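Local coordinates for acyl-CoA-binding domain-containing protein 1 (Oryza sativa Japonica Group, PDB 5H3G) that binds medium- and long-chain acyl-CoA esters with high affinity and may take part in phospholipid biosynthesis, at residues T80-K83 against Q84-E88. Residues are numbered along the deposited sequence; the frame is centred on the assembly and turned at random. Where two conformers were deposited one is given.
Sequences TKVK and QLLEE
V82 and L86, one turn apart on helix 71-92, lie side by side and point the same way, V82 CG1 packing 3.6 Å from L86 CD1. V82 CG1 is anti to the backbone N (chi1 171°), which places this methyl beside the carbonyl carbon and within contact of the leucine. V82 is buried and L86 lies at the edge of the apolar face; both touch Y13 of helix 4-17, and V82 reaches L32 of helix 26-41, so branched aliphatic residues suit this side of the four-helix acyl-CoA-binding fold. V82 also packs close to Y78, which probably binds acyl-CoA.

Backbone bonds from each residue to the fourth before it run through the segment, L86 N to V82 O being the shortest at 2.8 Å. K81 O has a double load: it accepts L85 N at 3.0 Å and a proton from a water 2.8 Å away. That water also donates to Q84 OE1 at 3.0 Å; the long neutral chain of Q84, extended beyond CG, suits an amide that accepts from solvent.

K83 and E87, long flexible chains of opposite charge, cross on the exposed side. The lysine bends at chi2 (58°), with K83 NZ 3.4 Å from E87 OE2, a weak salt bridge in one of two lysine conformers.

The chemistry is that of an amphipathic helix: apolar contacts fasten one face to neighbouring helices, a water ties Q84's amide to the backbone, and the weak, exposed ion pair probably contributes little.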
ATOM      1  N   THR A  80      -1.840  -8.993  -0.281  1.00 14.16           N
ATOM      2  CA  THR A  80      -1.166  -9.876   0.671  0.52 14.24           C
ATOM      3  C   THR A  80      -0.710  -9.111   1.905  1.00 13.63           C
ATOM      4  O   THR A  80      -0.796  -9.630   3.024  1.00 14.87           O
ATOM      5  CB  THR A  80       0.010 -10.619   0.021  0.52 15.19           C
ATOM      6  OG1 THR A  80       1.052  -9.713  -0.378  0.52 15.42           O
ATOM      7  CG2 THR A  80      -0.466 -11.409  -1.182  0.52 15.86           C
ATOM      8  N   LYS A  81      -0.249  -7.869   1.737  1.00 13.80           N
ATOM      9  CA  LYS A  81       0.171  -7.093   2.905  1.00 12.98           C
ATOM     10  C   LYS A  81      -1.014  -6.734   3.792  1.00 14.29           C
ATOM     11  O   LYS A  81      -0.915  -6.808   5.026  1.00 13.83           O
ATOM     12  CB  LYS A  81       0.897  -5.817   2.463  1.00 13.19           C
ATOM     13  CG  LYS A  81       2.230  -6.078   1.765  1.00 21.73           C
ATOM     14  CD  LYS A  81       3.231  -6.720   2.711  1.00 26.99           C
ATOM     15  CE  LYS A  81       4.554  -6.986   2.017  1.00 37.02           C
ATOM     16  NZ  LYS A  81       4.959  -5.839   1.169  1.00 41.58           N
ATOM     17  N   VAL A  82      -2.138  -6.337   3.188  1.00 11.89           N
ATOM     18  CA  VAL A  82      -3.331  -6.004   3.972  1.00 11.24           C
ATOM     19  C   VAL A  82      -3.840  -7.234   4.704  1.00 11.29           C
ATOM     20  O   VAL A  82      -4.161  -7.169   5.895  1.00 12.66           O
ATOM     21  CB  VAL A  82      -4.426  -5.385   3.086  1.00 11.91           C
ATOM     22  CG1 VAL A  82      -5.723  -5.264   3.876  1.00 12.77           C
ATOM     23  CG2 VAL A  82      -4.000  -4.010   2.606  1.00 13.80           C
ATOM     24  N   LYS A  83      -3.887  -8.382   4.017  1.00 11.85           N
ATOM     25  CA  LYS A  83      -4.326  -9.624   4.643  0.53 12.42           C
ATOM     26  C   LYS A  83      -3.491  -9.947   5.873  1.00 12.44           C
ATOM     27  O   LYS A  83      -4.019 -10.305   6.931  1.00 14.21           O
ATOM     28  CB  LYS A  83      -4.241 -10.764   3.629  0.53 13.64           C
ATOM     29  CG  LYS A  83      -4.543 -12.109   4.205  0.53 15.42           C
ATOM     30  CD  LYS A  83      -5.926 -12.113   4.820  0.53 12.89           C
ATOM     31  CE  LYS A  83      -6.335 -13.525   5.177  0.53 13.54           C
ATOM     32  NZ  LYS A  83      -7.666 -13.553   5.841  0.53 19.33           N
ATOM     33  N   GLN A  84      -2.166  -9.832   5.741  1.00 12.61           N
ATOM     34  CA  GLN A  84      -1.283 -10.097   6.873  1.00 12.87           C
ATOM     35  C   GLN A  84      -1.579  -9.148   8.028  1.00 13.89           C
ATOM     36  O   GLN A  84      -1.705  -9.572   9.185  1.00 12.88           O
ATOM     37  CB  GLN A  84       0.172  -9.980   6.433  1.00 14.90           C
ATOM     38  CG  GLN A  84       1.157 -10.252   7.545  1.00 20.93           C
ATOM     39  CD  GLN A  84       2.591 -10.084   7.094  1.00 35.58           C
ATOM     40  OE1 GLN A  84       2.858  -9.541   6.015  1.00 37.64           O
ATOM     41  NE2 GLN A  84       3.524 -10.546   7.914  1.00 40.46           N
ATOM     42  N   LEU A  85      -1.713  -7.855   7.728  1.00 11.63           N
ATOM     43  CA  LEU A  85      -1.994  -6.879   8.778  1.00 13.87           C
ATOM     44  C   LEU A  85      -3.347  -7.132   9.435  1.00 14.19           C
ATOM     45  O   LEU A  85      -3.495  -6.964  10.653  1.00 13.22           O
ATOM     46  CB  LEU A  85      -1.934  -5.464   8.191  1.00 10.65           C
ATOM     47  CG  LEU A  85      -0.500  -4.991   7.955  1.00 11.05           C
ATOM     48  CD1 LEU A  85      -0.482  -3.816   7.016  1.00 10.92           C
ATOM     49  CD2 LEU A  85       0.157  -4.610   9.268  1.00 14.86           C
ATOM     50  N   LEU A  86      -4.349  -7.529   8.643  1.00 12.18           N
ATOM     51  CA  LEU A  86      -5.667  -7.828   9.201  1.00 13.77           C
ATOM     52  C   LEU A  86      -5.605  -9.022  10.141  1.00 11.93           C
ATOM     53  O   LEU A  86      -6.254  -9.031  11.197  1.00 13.60           O
ATOM     54  CB  LEU A  86      -6.665  -8.094   8.077  1.00 13.76           C
ATOM     55  CG  LEU A  86      -7.146  -6.858   7.314  1.00 11.24           C
ATOM     56  CD1 LEU A  86      -7.755  -7.307   5.995  1.00 15.28           C
ATOM     57  CD2 LEU A  86      -8.157  -6.051   8.110  1.00 13.09           C
ATOM     58  N   GLU A  87      -4.820 -10.033   9.782  1.00 13.84           N
ATOM     59  CA  GLU A  87      -4.667 -11.178  10.667  1.00 13.42           C
ATOM     60  C   GLU A  87      -3.895 -10.799  11.923  1.00 16.06           C
ATOM     61  O   GLU A  87      -4.216 -11.259  13.024  1.00 15.22           O
ATOM     62  CB  GLU A  87      -3.993 -12.320   9.915  1.00 15.78           C
ATOM     63  CG  GLU A  87      -4.948 -12.939   8.898  1.00 25.94           C
ATOM     64  CD  GLU A  87      -6.278 -13.359   9.536  1.00 26.95           C
ATOM     65  OE1 GLU A  87      -6.257 -14.242  10.417  1.00 31.18           O
ATOM     66  OE2 GLU A  87      -7.336 -12.797   9.174  1.00 21.24           O
ATOM     67  N   GLU A  88      -2.900  -9.929  11.785  1.00 14.51           N
ATOM     68  CA  GLU A  88      -2.156  -9.492  12.960  1.00 14.55           C
ATOM     69  C   GLU A  88      -3.023  -8.629  13.873  1.00 12.32           C
ATOM     70  O   GLU A  88      -2.937  -8.744  15.103  1.00 12.26           O
ATOM     71  CB  GLU A  88      -0.888  -8.760  12.510  1.00 13.18           C
ATOM     72  CG  GLU A  88       0.146  -9.711  11.868  1.00 16.60           C
ATOM     73  CD  GLU A  88       1.246  -8.987  11.104  1.00 17.35           C
ATOM     74  OE1 GLU A  88       2.375  -9.528  11.005  1.00 21.52           O
ATOM     75  OE2 GLU A  88       0.984  -7.898  10.577  1.00 17.27           O
TER
HETATM   76  O   HOH W   1       1.695  -6.824   6.073  1.00 21.90           O